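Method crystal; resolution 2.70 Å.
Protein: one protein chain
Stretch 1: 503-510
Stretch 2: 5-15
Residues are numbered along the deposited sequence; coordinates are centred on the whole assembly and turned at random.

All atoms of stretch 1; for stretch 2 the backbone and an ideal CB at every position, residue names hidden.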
# COMPACT_ATOMS: atom_id res chain seq x y z
N SER A 503 -9.51 -21.32 13.55
CA SER A 503 -9.78 -22.55 14.27
C SER A 503 -9.97 -23.69 13.27
O SER A 503 -10.06 -23.44 12.07
CB SER A 503 -11.04 -22.39 15.11
OG SER A 503 -12.16 -22.12 14.29
N LEU A 504 -10.03 -24.93 13.76
CA LEU A 504 -10.23 -26.10 12.89
C LEU A 504 -11.70 -26.43 12.75
O LEU A 504 -12.41 -26.54 13.74
CB LEU A 504 -9.52 -27.33 13.44
CG LEU A 504 -8.05 -27.45 13.09
CD1 LEU A 504 -7.49 -28.73 13.67
CD2 LEU A 504 -7.91 -27.44 11.59
N ILE A 505 -12.13 -26.60 11.51
CA ILE A 505 -13.52 -26.92 11.22
C ILE A 505 -13.61 -28.40 10.85
O ILE A 505 -14.64 -29.02 11.07
CB ILE A 505 -14.07 -26.01 10.06
CG1 ILE A 505 -15.42 -26.51 9.56
CG2 ILE A 505 -13.11 -26.02 8.89
CD1 ILE A 505 -16.44 -26.79 10.64
N ASP A 506 -12.54 -28.97 10.32
CA ASP A 506 -12.57 -30.39 9.94
C ASP A 506 -11.15 -30.87 9.64
O ASP A 506 -10.19 -30.14 9.84
CB ASP A 506 -13.48 -30.55 8.72
CG ASP A 506 -13.82 -32.00 8.40
OD1 ASP A 506 -13.57 -32.89 9.25
OD2 ASP A 506 -14.35 -32.25 7.30
N VAL A 507 -11.03 -32.11 9.17
CA VAL A 507 -9.72 -32.66 8.81
C VAL A 507 -9.90 -33.59 7.64
O VAL A 507 -11.03 -33.93 7.29
CB VAL A 507 -9.05 -33.46 9.95
CG1 VAL A 507 -8.56 -32.53 11.05
CG2 VAL A 507 -10.03 -34.47 10.50
N VAL A 508 -8.79 -33.99 7.05
CA VAL A 508 -8.82 -34.89 5.91
C VAL A 508 -7.87 -36.04 6.16
O VAL A 508 -6.71 -35.84 6.51
CB VAL A 508 -8.40 -34.16 4.63
CG1 VAL A 508 -8.24 -35.14 3.49
CG2 VAL A 508 -9.43 -33.12 4.28
N ARG A 509 -8.38 -37.26 5.96
CA ARG A 509 -7.57 -38.46 6.16
C ARG A 509 -7.09 -39.01 4.83
O ARG A 509 -7.59 -38.62 3.77
CB ARG A 509 -8.38 -39.52 6.92
CG ARG A 509 -8.68 -39.10 8.35
CD ARG A 509 -9.42 -40.16 9.13
NE ARG A 509 -9.45 -39.87 10.57
CZ ARG A 509 -10.17 -38.90 11.12
NH1 ARG A 509 -10.94 -38.12 10.37
NH2 ARG A 509 -10.12 -38.72 12.44
N ASN A 510 -6.12 -39.92 4.89
CA ASN A 510 -5.57 -40.51 3.68
C ASN A 510 -6.51 -41.52 3.06
O ASN A 510 -7.42 -42.04 3.72
CB ASN A 510 -4.21 -41.17 3.97
CG ASN A 510 -4.29 -42.30 5.00
OD1 ASN A 510 -4.52 -42.07 6.19
ND2 ASN A 510 -4.10 -43.53 4.53
N UNK A 5 -18.83 -29.17 17.58
CA UNK A 5 -20.04 -28.53 17.04
C UNK A 5 -20.76 -29.44 16.02
O UNK A 5 -21.78 -30.06 16.35
CB UNK A 5 -19.68 -27.20 16.38
N UNK A 6 -20.23 -29.51 14.81
CA UNK A 6 -20.80 -30.34 13.75
C UNK A 6 -20.41 -31.80 13.95
O UNK A 6 -19.67 -32.13 14.89
CB UNK A 6 -20.34 -29.85 12.38
N UNK A 7 -20.90 -32.67 13.07
CA UNK A 7 -20.58 -34.09 13.17
C UNK A 7 -19.20 -34.39 12.61
O UNK A 7 -19.05 -35.28 11.78
CB UNK A 7 -21.63 -34.93 12.44
N UNK A 8 -18.20 -33.65 13.09
CA UNK A 8 -16.81 -33.82 12.64
C UNK A 8 -15.96 -34.62 13.62
O UNK A 8 -16.05 -34.44 14.84
CB UNK A 8 -16.17 -32.45 12.42
N UNK A 9 -15.11 -35.50 13.09
CA UNK A 9 -14.25 -36.32 13.93
C UNK A 9 -12.83 -35.74 13.97
O UNK A 9 -11.89 -36.32 13.41
CB UNK A 9 -14.23 -37.76 13.42
N UNK A 10 -12.67 -34.60 14.63
CA UNK A 10 -11.36 -33.99 14.72
C UNK A 10 -10.68 -34.48 15.99
O UNK A 10 -11.14 -34.21 17.10
CB UNK A 10 -11.46 -32.46 14.70
N UNK A 11 -9.56 -35.21 15.84
CA UNK A 11 -8.82 -35.73 16.99
C UNK A 11 -8.38 -34.65 17.97
O UNK A 11 -7.95 -33.57 17.57
CB UNK A 11 -7.59 -36.50 16.50
N UNK A 12 -8.50 -34.95 19.26
CA UNK A 12 -8.14 -34.02 20.32
C UNK A 12 -6.75 -33.43 20.15
O UNK A 12 -6.48 -32.31 20.58
CB UNK A 12 -8.23 -34.72 21.68
N UNK A 13 -5.86 -34.19 19.52
CA UNK A 13 -4.50 -33.73 19.29
C UNK A 13 -4.51 -32.40 18.54
O UNK A 13 -3.76 -31.47 18.86
CB UNK A 13 -3.70 -34.78 18.51
N UNK A 14 -5.37 -32.30 17.54
CA UNK A 14 -5.48 -31.10 16.73
C UNK A 14 -6.55 -30.16 17.26
O UNK A 14 -6.41 -28.94 17.20
CB UNK A 14 -5.78 -31.47 15.28
N UNK A 15 -7.62 -30.73 17.79
CA UNK A 15 -8.72 -29.94 18.34
C UNK A 15 -8.21 -29.09 19.49
O UNK A 15 -8.76 -28.04 19.79
CB UNK A 15 -9.87 -30.84 18.81

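Position 5 has no atom of stretch 1 within 5.5 Å of its ideal CB. Stretch 1 sets no demand here, and many side chains would fit. The deposited residue is Lys5, whose side chain is poorly ordered and stays out of reach.

Position 6 points its CA-to-CB bond toward stretch 1. The ideal CB lies 5.3 Å from CD1 of Ile505, a methyl that invites an apolar partner. Leucine, isoleucine, methionine or valine would suit. The residue is Leu6, and its CD1 comes to 3.4 Å from CD1 of Ile505, a tight apolar contact.

Position 7 meets nothing of stretch 1. Its phi/psi of -79/52 does not demand one residue type, and small or polar residues would be at home. It is Gly7.

Position 8 points toward stretch 1. Its ideal CB is 4.0 Å from O of Ile505 and 4.1 Å from OD1 of Asp506. A carboxylate so close favours a donor, preferably a positive one: arginine or lysine, with histidine, asparagine or glutamine possible. The residue is Arg8. Chi1, chi2 and chi3 are all m, so the chain curls and brings its guanidinium to the carboxylate. NH1 of Arg8 lies 2.7 Å from OD2 of Asp506 in a salt bridge, and NE of Arg8 lies 3.3 Å from OD1 of Asp506. Both hydrogen bonds are weak in geometry, but together they engage both carboxylate oxygens.

Position 9 points sideways, with its ideal CB 4.3 Å from NH2 of Arg509. That positive charge suits aspartate or glutamate; asparagine, serine or threonine could also serve. The residue is Asp9. Its OD1 makes a salt bridge to NH2 of Arg509 at 3.4 Å. The backbone helps too: NH2 of Arg509 donates a nearly straight hydrogen bond to O of Asp9 at 3.1 Å, and this oxygen sits at the edge of the guanidinium.

Position 10 also points sideways. Its ideal CB is 4.7 Å from CG1 of Val507, and the strand backbone lies within reach of a longer chain. Isoleucine, leucine or methionine would suit; valine would reach less far. The residue is Ile10, which has the largest covered area in stretch 2. Its CD1 reaches 3.4 Å from N of Asp506 and 4.1 Å from CB of Leu504, while its CG1 lies 4.2 Å from CG1 of Val507.

Position 11 has phi near -56° and precedes a helix. Proline is allowed, and serine, threonine or aspartate are common caps. Pro11 occupies the N-cap position. Its CD packs loosely on Val507, 4.4 Å from CG2.

Stretch 1 sets no demand at positions 12 and 13; any residue at ease in a helix would do. They are Arg12 and Lys13, each touching a crystal neighbour.

Position 14 points toward stretch 1, its ideal CB 3.6 Å from CD1 of Leu504. Apolar or aromatic residues fit. CB of Tyr14 lies 3.6 Å from CD1 of Leu504, while the end of its side chain leads away.

Position 15 points away and tolerates many residues. It is Ala15.

Stretch 2, residues 5-15: KLGRDIPRKYA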
# COMPACT_ATOMS: atom_id res chain seq x y z
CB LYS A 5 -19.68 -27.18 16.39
CG LYS A 5 -18.44 -26.51 17.01
CD LYS A 5 -18.41 -25.00 16.78
CE LYS A 5 -19.33 -24.26 17.75
NZ LYS A 5 -19.07 -22.79 17.72
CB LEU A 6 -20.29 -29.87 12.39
CG LEU A 6 -20.76 -28.50 11.88
CD1 LEU A 6 -19.68 -27.89 11.01
CD2 LEU A 6 -22.08 -28.66 11.12
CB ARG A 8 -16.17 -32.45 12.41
CG ARG A 8 -17.06 -31.43 11.70
CD ARG A 8 -17.79 -32.05 10.53
NE ARG A 8 -16.87 -32.68 9.60
CZ ARG A 8 -17.26 -33.43 8.58
NH1 ARG A 8 -16.36 -33.97 7.77
NH2 ARG A 8 -18.56 -33.64 8.38
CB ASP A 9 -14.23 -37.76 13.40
CG ASP A 9 -13.76 -38.77 14.44
OD1 ASP A 9 -12.56 -38.73 14.82
OD2 ASP A 9 -14.59 -39.60 14.89
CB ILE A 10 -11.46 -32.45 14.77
CG1 ILE A 10 -12.00 -31.93 13.44
CG2 ILE A 10 -10.10 -31.85 15.07
CD1 ILE A 10 -12.17 -30.44 13.41
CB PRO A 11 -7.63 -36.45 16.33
CG PRO A 11 -7.44 -35.70 15.06
CD PRO A 11 -8.85 -35.50 14.58
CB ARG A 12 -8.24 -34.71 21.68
CG ARG A 12 -9.58 -34.55 22.37
CD ARG A 12 -9.62 -33.28 23.20
NE ARG A 12 -10.90 -33.12 23.88
CZ ARG A 12 -11.13 -32.25 24.86
NH1 ARG A 12 -10.16 -31.46 25.29
NH2 ARG A 12 -12.34 -32.18 25.41
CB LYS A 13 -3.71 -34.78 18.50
CG LYS A 13 -2.26 -34.38 18.22
CD LYS A 13 -1.48 -35.50 17.55
CE LYS A 13 -2.09 -35.90 16.21
NZ LYS A 13 -1.34 -37.01 15.54
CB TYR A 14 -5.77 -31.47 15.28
CG TYR A 14 -4.65 -32.24 14.62
CD1 TYR A 14 -3.39 -31.68 14.51
CD2 TYR A 14 -4.85 -33.53 14.14
CE1 TYR A 14 -2.35 -32.39 13.92
CE2 TYR A 14 -3.81 -34.24 13.55
CZ TYR A 14 -2.56 -33.66 13.45
OH TYR A 14 -1.52 -34.34 12.87
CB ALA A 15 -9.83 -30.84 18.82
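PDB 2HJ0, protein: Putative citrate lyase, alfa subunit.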